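Local coordinates for protein gamma-glutamyl-gamma-aminobutyraldehyde dehydrogenase (Burkholderia cenocepacia, PDB 4LIH) that probably oxidises gamma-glutamyl-gamma-aminobutyraldehyde and related aldehydes to carboxylic acids, using NAD(P)+ as cofactor, at residues 467-472 with 483-488; 137-142 with 487-492; 49-54 with 340-345. All blocks are in the same frame, centred on the assembly; numbering follows the deposited sequence.

Interaction 1 of 3, residues 467-472 with 483-488; sequences GDMNFP and RDKSLH
Lys485 gives its NZ to the backbone O of Asp468, 2.8 Å away. The ammonium sits above the carbonyl plane (44° out of it). A bend at chi3 (-65°) turns CE of the lysine to 3.2 Å from Phe471 O. Met469 covers the aliphatic part of this lysine, its SD lying 3.6 Å from Lys485 CB. Pro472 packs against 483-488. Its CB meets Arg483 CB at 3.6 Å and Ser486 OG at 3.5 Å, and its CA-H points to Asp484 O.

Behind these contacts, Ser486 OG donates to Lys485 O and receives a weak bond from His488 N. Asp468 OD1 closes an Asx turn by accepting from Asn470 N through its anti lone pair. Its syn lone pair takes Asn470 ND2, which also donates to Asp144 O of the third subunit. Asp484 N bonds weakly to OE1 of Glu274, the predicted active-site residue, so this loop probably lines the catalytic region.

Both segments belong to the loop between strands 457-460 and 494-502. Arg483 NH2 bonds to Leu496 O and forms a salt bridge with Glu495, both of the second subunit. Helix 121-142 packs on Met469 and helix 178-191 on Lys485.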
ATOM      1  N   GLY A 467      20.822  10.509   3.915  1.00 10.29           N
ATOM      2  CA  GLY A 467      20.933   9.083   4.223  1.00 10.21           C
ATOM      3  C   GLY A 467      19.604   8.418   4.491  1.00  9.97           C
ATOM      4  O   GLY A 467      19.565   7.398   5.193  1.00 10.19           O
ATOM      5  N   ASP A 468      18.532   8.948   3.894  1.00  9.69           N
ATOM      6  CA  ASP A 468      17.210   8.596   4.312  1.00  9.43           C
ATOM      7  C   ASP A 468      16.932   7.125   4.003  1.00  9.02           C
ATOM      8  O   ASP A 468      17.194   6.629   2.893  1.00  8.73           O
ATOM      9  CB  ASP A 468      16.201   9.509   3.636  1.00  9.57           C
ATOM     10  CG  ASP A 468      14.886   9.549   4.359  1.00  9.75           C
ATOM     11  OD1 ASP A 468      14.110   8.577   4.292  1.00  9.61           O
ATOM     12  OD2 ASP A 468      14.641  10.558   5.021  1.00 10.01           O
ATOM     13  N   MET A 469      16.405   6.432   4.997  1.00  8.71           N
ATOM     14  CA  MET A 469      16.062   5.013   4.877  1.00  8.58           C
ATOM     15  C   MET A 469      14.863   4.755   3.994  1.00  8.34           C
ATOM     16  O   MET A 469      14.604   3.598   3.616  1.00  8.30           O
ATOM     17  CB  MET A 469      15.848   4.451   6.350  1.00  8.78           C
ATOM     18  CG  MET A 469      16.178   2.976   6.596  1.00  8.97           C
ATOM     19  SD  MET A 469      17.773   2.448   5.940  1.00  9.19           S
ATOM     20  CE  MET A 469      18.918   3.658   6.462  1.00  9.17           C
ATOM     21  N   ASN A 470      14.098   5.770   3.624  1.00  8.18           N
ATOM     22  CA  ASN A 470      12.973   5.552   2.687  1.00  8.06           C
ATOM     23  C   ASN A 470      13.333   5.275   1.219  1.00  8.05           C
ATOM     24  O   ASN A 470      12.457   4.906   0.403  1.00  8.22           O
ATOM     25  CB  ASN A 470      11.985   6.707   2.761  1.00  8.10           C
ATOM     26  CG  ASN A 470      11.140   6.661   4.032  1.00  8.05           C
ATOM     27  OD1 ASN A 470      10.123   5.976   4.080  1.00  8.09           O
ATOM     28  ND2 ASN A 470      11.489   7.486   4.994  1.00  8.08           N
ATOM     29  N   PHE A 471      14.605   5.441   0.851  1.00  7.91           N
ATOM     30  CA  PHE A 471      14.944   5.366  -0.571  1.00  7.79           C
ATOM     31  C   PHE A 471      15.684   4.065  -0.860  1.00  7.68           C
ATOM     32  O   PHE A 471      16.859   3.984  -0.544  1.00  7.48           O
ATOM     33  CB  PHE A 471      15.824   6.577  -0.936  1.00  7.82           C
ATOM     34  CG  PHE A 471      15.131   7.902  -0.831  1.00  7.90           C
ATOM     35  CD1 PHE A 471      13.996   8.163  -1.554  1.00  7.89           C
ATOM     36  CD2 PHE A 471      15.619   8.885   0.046  1.00  8.00           C
ATOM     37  CE1 PHE A 471      13.375   9.396  -1.462  1.00  8.06           C
ATOM     38  CE2 PHE A 471      15.012  10.111   0.129  1.00  8.14           C
ATOM     39  CZ  PHE A 471      13.897  10.388  -0.640  1.00  8.13           C
ATOM     40  N   PRO A 472      15.007   3.059  -1.489  1.00  7.70           N
ATOM     41  CA  PRO A 472      15.765   1.851  -1.868  1.00  7.72           C
ATOM     42  C   PRO A 472      16.957   2.223  -2.737  1.00  8.02           C
ATOM     43  O   PRO A 472      16.879   3.202  -3.446  1.00  7.81           O
ATOM     44  CB  PRO A 472      14.749   1.045  -2.681  1.00  7.66           C
ATOM     45  CG  PRO A 472      13.732   2.046  -3.180  1.00  7.64           C
ATOM     46  CD  PRO A 472      13.661   3.093  -2.132  1.00  7.65           C
ATOM     47  N   ARG A 483      17.515  -4.266  -3.461  1.00  7.57           N
ATOM     48  CA  ARG A 483      17.732  -2.989  -2.889  1.00  7.45           C
ATOM     49  C   ARG A 483      18.045  -3.111  -1.368  1.00  7.55           C
ATOM     50  O   ARG A 483      17.460  -3.895  -0.624  1.00  7.69           O
ATOM     51  CB  ARG A 483      16.516  -2.109  -3.121  1.00  7.35           C
ATOM     52  CG  ARG A 483      16.091  -1.945  -4.586  1.00  7.29           C
ATOM     53  CD  ARG A 483      17.106  -1.061  -5.232  1.00  7.20           C
ATOM     54  NE  ARG A 483      16.849  -0.711  -6.608  1.00  7.14           N
ATOM     55  CZ  ARG A 483      17.287  -1.381  -7.654  1.00  7.09           C
ATOM     56  NH1 ARG A 483      17.980  -2.492  -7.513  1.00  7.03           N
ATOM     57  NH2 ARG A 483      17.047  -0.898  -8.847  1.00  7.11           N
ATOM     58  N   ASP A 484      18.927  -2.247  -0.911  1.00  7.65           N
ATOM     59  CA  ASP A 484      19.111  -1.910   0.474  1.00  7.66           C
ATOM     60  C   ASP A 484      18.359  -0.632   0.857  1.00  7.74           C
ATOM     61  O   ASP A 484      17.979   0.170  -0.029  1.00  7.76           O
ATOM     62  CB  ASP A 484      20.617  -1.785   0.763  1.00  7.74           C
ATOM     63  CG  ASP A 484      21.365  -3.149   0.821  1.00  7.77           C
ATOM     64  OD1 ASP A 484      20.787  -4.257   0.779  1.00  7.63           O
ATOM     65  OD2 ASP A 484      22.626  -3.098   0.917  1.00  7.90           O
ATOM     66  N   LYS A 485      18.105  -0.466   2.176  1.00  7.68           N
ATOM     67  CA  LYS A 485      17.238   0.587   2.688  1.00  7.67           C
ATOM     68  C   LYS A 485      15.770   0.409   2.198  1.00  7.70           C
ATOM     69  O   LYS A 485      15.504  -0.325   1.221  1.00  7.75           O
ATOM     70  CB  LYS A 485      17.762   1.994   2.330  1.00  7.65           C
ATOM     71  CG  LYS A 485      19.250   2.245   2.608  1.00  7.60           C
ATOM     72  CD  LYS A 485      19.577   3.745   2.712  1.00  7.58           C
ATOM     73  CE  LYS A 485      19.364   4.498   1.421  1.00  7.55           C
ATOM     74  NZ  LYS A 485      19.616   5.936   1.623  1.00  7.58           N
ATOM     75  N   SER A 486      14.845   1.067   2.885  1.00  7.73           N
ATOM     76  CA  SER A 486      13.416   1.109   2.594  1.00  7.74           C
ATOM     77  C   SER A 486      12.809  -0.222   2.925  1.00  7.85           C
ATOM     78  O   SER A 486      13.533  -1.198   3.189  1.00  7.88           O
ATOM     79  CB  SER A 486      13.137   1.423   1.121  1.00  7.65           C
ATOM     80  OG  SER A 486      13.192   0.272   0.310  1.00  7.49           O
ATOM     81  N   LEU A 487      11.488  -0.262   2.899  1.00  8.09           N
ATOM     82  CA  LEU A 487      10.755  -1.494   3.201  1.00  8.29           C
ATOM     83  C   LEU A 487      11.071  -2.576   2.188  1.00  8.42           C
ATOM     84  O   LEU A 487      10.999  -3.750   2.515  1.00  8.42           O
ATOM     85  CB  LEU A 487       9.249  -1.274   3.255  1.00  8.33           C
ATOM     86  CG  LEU A 487       8.796  -0.354   4.389  1.00  8.41           C
ATOM     87  CD1 LEU A 487       7.305  -0.113   4.179  1.00  8.49           C
ATOM     88  CD2 LEU A 487       9.056  -0.985   5.720  1.00  8.46           C
ATOM     89  N   HIS A 488      11.459  -2.155   0.984  1.00  8.71           N
ATOM     90  CA  HIS A 488      11.831  -3.052  -0.112  1.00  9.01           C
ATOM     91  C   HIS A 488      13.055  -3.891   0.232  1.00  9.13           C
ATOM     92  O   HIS A 488      13.241  -4.921  -0.340  1.00  9.12           O
ATOM     93  CB  HIS A 488      12.134  -2.243  -1.384  1.00  9.25           C
ATOM     94  CG  HIS A 488      10.937  -1.516  -1.900  1.00  9.51           C
ATOM     95  ND1 HIS A 488       9.879  -2.165  -2.482  1.00  9.82           N
ATOM     96  CD2 HIS A 488      10.569  -0.221  -1.799  1.00  9.73           C
ATOM     97  CE1 HIS A 488       8.925  -1.290  -2.758  1.00  9.84           C
ATOM     98  NE2 HIS A 488       9.312  -0.109  -2.329  1.00  9.77           N
TER

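Interaction 2 of 3, residues 137-142 with 487-492; sequences EWFAEA and LHALEK
Trp138 brings the far edge of its indole to Leu487. Its CH2 is 3.9 Å from Leu487 N, which lies near the ring plane, and 4.1 Å from Leu487 CG. The two side chains cross at about a right angle. With CG anti to the backbone N (chi1 -166°), the tryptophan side chain leaves the helix on the side of Leu487. The indole NE1 is bonded to Asp144 O of the third subunit.

Phe139 brings its ring to Ala489 and Leu490. Its CZ meets Ala489 CB at 3.8 Å, and its CD1 meets Leu490 CD2 at 4.1 Å. Phe139 and Leu490 run antiparallel alongside one another. Trp138 CE3 lies over the centre of one face of the phenyl ring, 3.8 Å above the plane.

Ala142, at the end of the helix, points its CB at Leu487 CD2, 3.9 Å away. No hydrogen bond crosses the contact. Within 487-492, His488 ND1 donates to Glu491 OE2, while its NE2 bonds to Glu149 of the second subunit. Lys492 NZ meets a lone pair of Ala489 O.

This is apolar packing of the last turn of helix 121-142 on 487-492, a segment with helical backbone angles. In the aldehyde dehydrogenase fold it joins that helix to the segment leading into strand 494-502, beside two subunit interfaces. The side chain of Ala489 is about 8 Å from that of Glu274, the predicted active-site residue.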
ATOM      1  N   GLU A 137      17.366   1.209  13.936  1.00  7.97           N
ATOM      2  CA  GLU A 137      16.187   1.803  14.529  1.00  8.13           C
ATOM      3  C   GLU A 137      14.995   1.864  13.597  1.00  8.04           C
ATOM      4  O   GLU A 137      13.824   1.651  14.016  1.00  8.05           O
ATOM      5  CB  GLU A 137      16.493   3.237  15.030  1.00  8.37           C
ATOM      6  CG  GLU A 137      17.444   3.314  16.231  1.00  8.64           C
ATOM      7  CD  GLU A 137      18.172   4.645  16.377  1.00  8.88           C
ATOM      8  OE1 GLU A 137      18.147   5.550  15.515  1.00  9.04           O
ATOM      9  OE2 GLU A 137      18.838   4.792  17.394  1.00  9.21           O
ATOM     10  N   TRP A 138      15.264   2.206  12.338  1.00  7.95           N
ATOM     11  CA  TRP A 138      14.184   2.416  11.352  1.00  7.91           C
ATOM     12  C   TRP A 138      13.536   1.072  11.045  1.00  7.84           C
ATOM     13  O   TRP A 138      12.321   0.936  11.076  1.00  7.80           O
ATOM     14  CB  TRP A 138      14.757   3.053  10.097  1.00  7.92           C
ATOM     15  CG  TRP A 138      13.775   3.628   9.129  1.00  7.92           C
ATOM     16  CD1 TRP A 138      13.334   4.915   9.081  1.00  8.01           C
ATOM     17  CD2 TRP A 138      13.151   2.951   8.047  1.00  7.92           C
ATOM     18  NE1 TRP A 138      12.430   5.082   8.044  1.00  8.02           N
ATOM     19  CE2 TRP A 138      12.329   3.902   7.365  1.00  7.95           C
ATOM     20  CE3 TRP A 138      13.174   1.633   7.598  1.00  7.87           C
ATOM     21  CZ2 TRP A 138      11.534   3.565   6.260  1.00  7.85           C
ATOM     22  CZ3 TRP A 138      12.407   1.299   6.450  1.00  7.80           C
ATOM     23  CH2 TRP A 138      11.596   2.291   5.804  1.00  7.81           C
ATOM     24  N   PHE A 139      14.341   0.034  10.840  1.00  7.78           N
ATOM     25  CA  PHE A 139      13.717  -1.261  10.582  1.00  7.78           C
ATOM     26  C   PHE A 139      12.989  -1.798  11.819  1.00  7.90           C
ATOM     27  O   PHE A 139      11.946  -2.420  11.685  1.00  7.89           O
ATOM     28  CB  PHE A 139      14.683  -2.266   9.950  1.00  7.72           C
ATOM     29  CG  PHE A 139      14.951  -1.978   8.483  1.00  7.64           C
ATOM     30  CD1 PHE A 139      13.965  -2.259   7.508  1.00  7.63           C
ATOM     31  CD2 PHE A 139      16.098  -1.296   8.103  1.00  7.59           C
ATOM     32  CE1 PHE A 139      14.190  -1.986   6.150  1.00  7.51           C
ATOM     33  CE2 PHE A 139      16.305  -0.998   6.769  1.00  7.58           C
ATOM     34  CZ  PHE A 139      15.366  -1.338   5.806  1.00  7.53           C
ATOM     35  N   ALA A 140      13.518  -1.500  13.010  1.00  8.10           N
ATOM     36  CA  ALA A 140      12.877  -1.866  14.252  1.00  8.31           C
ATOM     37  C   ALA A 140      11.522  -1.194  14.308  1.00  8.43           C
ATOM     38  O   ALA A 140      10.488  -1.821  14.605  1.00  8.59           O
ATOM     39  CB  ALA A 140      13.711  -1.414  15.442  1.00  8.40           C
ATOM     40  N   GLU A 141      11.522   0.096  14.009  1.00  8.45           N
ATOM     41  CA  GLU A 141      10.293   0.898  14.096  1.00  8.60           C
ATOM     42  C   GLU A 141       9.286   0.525  13.000  1.00  8.63           C
ATOM     43  O   GLU A 141       8.118   0.830  13.109  1.00  8.72           O
ATOM     44  CB  GLU A 141      10.645   2.378  13.953  1.00  8.62           C
ATOM     45  CG  GLU A 141      11.304   3.007  15.166  1.00  8.75           C
ATOM     46  CD  GLU A 141      11.765   4.446  14.909  1.00  8.83           C
ATOM     47  OE1 GLU A 141      11.837   4.863  13.747  1.00  8.80           O
ATOM     48  OE2 GLU A 141      12.031   5.201  15.866  1.00  9.00           O
ATOM     49  N   ALA A 142       9.749  -0.089  11.920  1.00  8.77           N
ATOM     50  CA  ALA A 142       8.840  -0.524  10.842  1.00  8.90           C
ATOM     51  C   ALA A 142       8.138  -1.861  11.108  1.00  9.07           C
ATOM     52  O   ALA A 142       7.095  -2.118  10.499  1.00  8.97           O
ATOM     53  CB  ALA A 142       9.609  -0.592   9.550  1.00  8.80           C
ATOM     54  N   LEU A 487      11.488  -0.262   2.899  1.00  8.09           N
ATOM     55  CA  LEU A 487      10.755  -1.494   3.201  1.00  8.29           C
ATOM     56  C   LEU A 487      11.071  -2.576   2.188  1.00  8.42           C
ATOM     57  O   LEU A 487      10.999  -3.750   2.515  1.00  8.42           O
ATOM     58  CB  LEU A 487       9.249  -1.274   3.255  1.00  8.33           C
ATOM     59  CG  LEU A 487       8.796  -0.354   4.389  1.00  8.41           C
ATOM     60  CD1 LEU A 487       7.305  -0.113   4.179  1.00  8.49           C
ATOM     61  CD2 LEU A 487       9.056  -0.985   5.720  1.00  8.46           C
ATOM     62  N   HIS A 488      11.459  -2.155   0.984  1.00  8.71           N
ATOM     63  CA  HIS A 488      11.831  -3.052  -0.112  1.00  9.01           C
ATOM     64  C   HIS A 488      13.055  -3.891   0.232  1.00  9.13           C
ATOM     65  O   HIS A 488      13.241  -4.921  -0.340  1.00  9.12           O
ATOM     66  CB  HIS A 488      12.134  -2.243  -1.384  1.00  9.25           C
ATOM     67  CG  HIS A 488      10.937  -1.516  -1.900  1.00  9.51           C
ATOM     68  ND1 HIS A 488       9.879  -2.165  -2.482  1.00  9.82           N
ATOM     69  CD2 HIS A 488      10.569  -0.221  -1.799  1.00  9.73           C
ATOM     70  CE1 HIS A 488       8.925  -1.290  -2.758  1.00  9.84           C
ATOM     71  NE2 HIS A 488       9.312  -0.109  -2.329  1.00  9.77           N
ATOM     72  N   ALA A 489      13.861  -3.438   1.175  1.00  9.27           N
ATOM     73  CA  ALA A 489      15.013  -4.233   1.662  1.00  9.43           C
ATOM     74  C   ALA A 489      14.569  -5.565   2.286  1.00  9.84           C
ATOM     75  O   ALA A 489      15.277  -6.572   2.198  1.00 10.00           O
ATOM     76  CB  ALA A 489      15.846  -3.417   2.639  1.00  9.15           C
ATOM     77  N   LEU A 490      13.387  -5.570   2.894  1.00 10.57           N
ATOM     78  CA  LEU A 490      12.866  -6.749   3.610  1.00 10.93           C
ATOM     79  C   LEU A 490      12.502  -7.914   2.682  1.00 11.71           C
ATOM     80  O   LEU A 490      12.468  -9.074   3.100  1.00 11.35           O
ATOM     81  CB  LEU A 490      11.641  -6.364   4.447  1.00 10.91           C
ATOM     82  CG  LEU A 490      11.962  -5.345   5.536  1.00 10.65           C
ATOM     83  CD1 LEU A 490      10.734  -4.564   5.951  1.00 10.84           C
ATOM     84  CD2 LEU A 490      12.609  -6.022   6.736  1.00 10.77           C
ATOM     85  N   GLU A 491      12.245  -7.613   1.422  1.00 12.34           N
ATOM     86  CA  GLU A 491      11.886  -8.639   0.441  1.00 13.10           C
ATOM     87  C   GLU A 491      13.044  -9.619   0.248  1.00 12.50           C
ATOM     88  O   GLU A 491      12.836 -10.803  -0.052  1.00 12.44           O
ATOM     89  CB  GLU A 491      11.467  -8.002  -0.897  1.00 14.71           C
ATOM     90  CG  GLU A 491      10.562  -6.751  -0.782  1.00 16.83           C
ATOM     91  CD  GLU A 491      10.287  -6.033  -2.126  1.00 18.50           C
ATOM     92  OE1 GLU A 491      10.807  -6.464  -3.164  1.00 21.54           O
ATOM     93  OE2 GLU A 491       9.551  -5.013  -2.171  1.00 21.01           O
ATOM     94  N   LYS A 492      14.266  -9.147   0.460  1.00 11.39           N
ATOM     95  CA  LYS A 492      15.445  -9.995   0.286  1.00 10.92           C
ATOM     96  C   LYS A 492      15.569 -11.066   1.357  1.00 10.30           C
ATOM     97  O   LYS A 492      16.298 -12.033   1.163  1.00 10.50           O
ATOM     98  CB  LYS A 492      16.712  -9.137   0.277  1.00 11.10           C
ATOM     99  CG  LYS A 492      16.672  -8.013  -0.732  1.00 11.29           C
ATOM    100  CD  LYS A 492      18.029  -7.402  -0.948  1.00 11.61           C
ATOM    101  CE  LYS A 492      18.705  -6.997   0.362  1.00 11.56           C
ATOM    102  NZ  LYS A 492      17.834  -6.129   1.175  1.00 11.61           N
TER

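Interaction 3 of 3, residues 49-54 with 340-345; sequences SPIDGR and NPLDPS
Arg54, in the conformer given (one of two), presents the edge of its guanidinium to Leu342, with NH2 3.7 Å from Leu342 CD1 and the two side chains tip to tip. In this conformer Asp52 OD1 also lies at the edge, in the guanidinium plane, and takes Arg54 NE at 2.9 Å in a salt bridge. Arg54 N donates to the same oxygen, closing an Asx turn; it comes from the other face of the carboxylate plane than NE. The flat amide of Asn340 brings OD1 to 3.7 Å from Ile51 CG2. That oxygen also accepts from Leu342 N, which stands above the carbonyl plane, in a second Asx turn.

Segment 49-54 is the loop between strands 44-48 and 55-60, closed by Ser49 N to Arg54 O and Gly53 N to Ser49 O bonds, as in a beta hairpin. Segment 340-345 joins helices 319-333 and 354-370.

Ile51 is the apolar bridge between them. Its CG1 lies 3.5 Å from Pro341 CG, tighter than a usual carbon contact. The ethyl branch is extended (chi2 166°), and its CD1 comes within 4.2 Å of Leu342 CG. Leu115 of helix 106-117 packs on Ile51, and Leu111 on Leu342.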
ATOM      1  N   SER A  49      46.370  -1.140  10.316  1.00 13.60           N
ATOM      2  CA  SER A  49      45.781   0.159  10.087  1.00 12.87           C
ATOM      3  C   SER A  49      46.369   0.813   8.847  1.00 12.73           C
ATOM      4  O   SER A  49      47.586   0.900   8.709  1.00 12.47           O
ATOM      5  CB  SER A  49      46.066   1.063  11.277  1.00 12.84           C
ATOM      6  OG  SER A  49      45.358   2.271  11.161  1.00 12.27           O
ATOM      7  N   PRO A  50      45.506   1.345   7.984  1.00 12.55           N
ATOM      8  CA  PRO A  50      45.944   2.107   6.825  1.00 12.68           C
ATOM      9  C   PRO A  50      46.593   3.448   7.139  1.00 13.10           C
ATOM     10  O   PRO A  50      47.237   4.034   6.276  1.00 12.95           O
ATOM     11  CB  PRO A  50      44.650   2.369   6.042  1.00 12.52           C
ATOM     12  CG  PRO A  50      43.574   1.555   6.669  1.00 12.40           C
ATOM     13  CD  PRO A  50      44.056   1.060   7.985  1.00 12.43           C
ATOM     14  N   ILE A  51      46.431   3.919   8.357  1.00 13.54           N
ATOM     15  CA  ILE A  51      46.890   5.232   8.724  1.00 14.34           C
ATOM     16  C   ILE A  51      48.404   5.236   8.647  1.00 14.66           C
ATOM     17  O   ILE A  51      49.005   6.165   8.092  1.00 14.20           O
ATOM     18  CB  ILE A  51      46.449   5.598  10.163  1.00 14.75           C
ATOM     19  CG1 ILE A  51      44.900   5.697  10.211  1.00 15.08           C
ATOM     20  CG2 ILE A  51      47.095   6.917  10.604  1.00 14.95           C
ATOM     21  CD1 ILE A  51      44.335   5.713  11.632  1.00 15.65           C
ATOM     22  N   ASP A  52      48.992   4.181   9.204  1.00 14.94           N
ATOM     23  CA  ASP A  52      50.443   4.133   9.373  1.00 15.75           C
ATOM     24  C   ASP A  52      51.020   2.734   9.341  1.00 16.38           C
ATOM     25  O   ASP A  52      52.209   2.551   9.618  1.00 16.67           O
ATOM     26  CB  ASP A  52      50.816   4.858  10.678  1.00 16.09           C
ATOM     27  CG  ASP A  52      50.232   4.203  11.920  1.00 16.24           C
ATOM     28  OD1 ASP A  52      49.518   3.166  11.810  1.00 15.84           O
ATOM     29  OD2 ASP A  52      50.513   4.747  13.021  1.00 16.81           O
ATOM     30  N   GLY A  53      50.215   1.737   8.987  1.00 16.85           N
ATOM     31  CA  GLY A  53      50.681   0.336   9.001  1.00 17.75           C
ATOM     32  C   GLY A  53      50.766  -0.377  10.359  1.00 18.44           C
ATOM     33  O   GLY A  53      51.197  -1.529  10.414  1.00 19.24           O
ATOM     34  N   ARG A  54      50.349   0.281  11.442  0.50 18.44           N
ATOM     35  CA  ARG A  54      50.407  -0.332  12.774  0.50 18.44           C
ATOM     36  C   ARG A  54      49.511  -1.572  12.812  0.50 18.17           C
ATOM     37  O   ARG A  54      48.426  -1.575  12.231  0.50 17.64           O
ATOM     38  CB  ARG A  54      50.027   0.685  13.886  0.50 18.68           C
ATOM     39  CG  ARG A  54      48.559   1.137  13.948  0.50 18.46           C
ATOM     40  CD  ARG A  54      48.282   2.253  14.971  0.50 18.78           C
ATOM     41  NE  ARG A  54      48.159   3.578  14.371  0.50 18.74           N
ATOM     42  CZ  ARG A  54      47.540   4.623  14.931  0.50 18.70           C
ATOM     43  NH1 ARG A  54      46.929   4.524  16.103  0.50 18.48           N
ATOM     44  NH2 ARG A  54      47.499   5.779  14.289  0.50 18.48           N
ATOM     45  N   ASN A 340      45.971  12.790   8.402  1.00 16.85           N
ATOM     46  CA  ASN A 340      45.726  11.783   9.439  1.00 16.74           C
ATOM     47  C   ASN A 340      44.224  11.696   9.710  1.00 16.07           C
ATOM     48  O   ASN A 340      43.612  12.674  10.157  1.00 16.44           O
ATOM     49  CB  ASN A 340      46.478  12.136  10.739  1.00 17.29           C
ATOM     50  CG  ASN A 340      46.468  11.001  11.768  1.00 17.60           C
ATOM     51  OD1 ASN A 340      45.610  10.129  11.756  1.00 16.71           O
ATOM     52  ND2 ASN A 340      47.457  11.014  12.673  1.00 18.01           N
ATOM     53  N   PRO A 341      43.627  10.514   9.495  1.00 15.26           N
ATOM     54  CA  PRO A 341      42.183  10.492   9.740  1.00 15.05           C
ATOM     55  C   PRO A 341      41.785  10.595  11.218  1.00 14.94           C
ATOM     56  O   PRO A 341      40.625  10.855  11.480  1.00 14.20           O
ATOM     57  CB  PRO A 341      41.735   9.167   9.136  1.00 14.88           C
ATOM     58  CG  PRO A 341      42.926   8.324   9.112  1.00 14.97           C
ATOM     59  CD  PRO A 341      44.110   9.224   8.965  1.00 15.40           C
ATOM     60  N   LEU A 342      42.743  10.469  12.153  1.00 15.33           N
ATOM     61  CA  LEU A 342      42.487  10.716  13.565  1.00 15.64           C
ATOM     62  C   LEU A 342      42.270  12.193  13.895  1.00 15.96           C
ATOM     63  O   LEU A 342      41.809  12.513  15.006  1.00 15.15           O
ATOM     64  CB  LEU A 342      43.606  10.152  14.449  1.00 16.13           C
ATOM     65  CG  LEU A 342      43.665   8.624  14.527  1.00 16.21           C
ATOM     66  CD1 LEU A 342      44.900   8.166  15.288  1.00 16.91           C
ATOM     67  CD2 LEU A 342      42.392   8.066  15.155  1.00 16.23           C
ATOM     68  N   ASP A 343      42.576  13.067  12.919  1.00 15.84           N
ATOM     69  CA  ASP A 343      42.418  14.508  13.052  1.00 16.12           C
ATOM     70  C   ASP A 343      41.030  14.923  12.564  1.00 15.87           C
ATOM     71  O   ASP A 343      40.691  14.716  11.384  1.00 15.24           O
ATOM     72  CB  ASP A 343      43.503  15.209  12.217  1.00 16.41           C
ATOM     73  CG  ASP A 343      43.488  16.735  12.357  1.00 16.87           C
ATOM     74  OD1 ASP A 343      42.431  17.355  12.642  1.00 16.72           O
ATOM     75  OD2 ASP A 343      44.567  17.298  12.117  1.00 16.91           O
ATOM     76  N   PRO A 344      40.225  15.518  13.450  1.00 16.40           N
ATOM     77  CA  PRO A 344      38.845  15.872  13.070  1.00 16.60           C
ATOM     78  C   PRO A 344      38.679  16.902  11.974  1.00 16.84           C
ATOM     79  O   PRO A 344      37.570  17.038  11.480  1.00 16.66           O
ATOM     80  CB  PRO A 344      38.201  16.393  14.375  1.00 16.84           C
ATOM     81  CG  PRO A 344      39.172  16.138  15.457  1.00 17.14           C
ATOM     82  CD  PRO A 344      40.491  15.706  14.890  1.00 16.70           C
ATOM     83  N   SER A 345      39.735  17.618  11.592  1.00 17.25           N
ATOM     84  CA  SER A 345      39.615  18.605  10.532  1.00 18.12           C
ATOM     85  C   SER A 345      39.860  17.990   9.175  1.00 18.01           C
ATOM     86  O   SER A 345      39.728  18.685   8.175  1.00 18.28           O
ATOM     87  CB  SER A 345      40.620  19.754  10.721  1.00 18.40           C
ATOM     88  OG  SER A 345      41.966  19.304  10.612  1.00 19.77           O
TER

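Interactions 1 and 2 adjoin, with centres 8 Å apart. They share Leu487 and His488. Met469 CG packs 3.4 Å from Trp138 CD2, and Lys492 NZ lies 2.9 Å from Arg483 O, probably as a hydrogen bond. Helix 121-142 thus backs the loop that carries interaction 1. The predicted active-site Glu274 is near: its side chain is about 4 Å from that of Asp484. At Gly467, interaction 1 comes to about 6 Å from a bound MES molecule, probably from the crystallisation liquor. Interaction 3 is on the opposite side of the chain's centre. Its nearest atoms are about 20 Å from interaction 1 and about 23 Å from interaction 2.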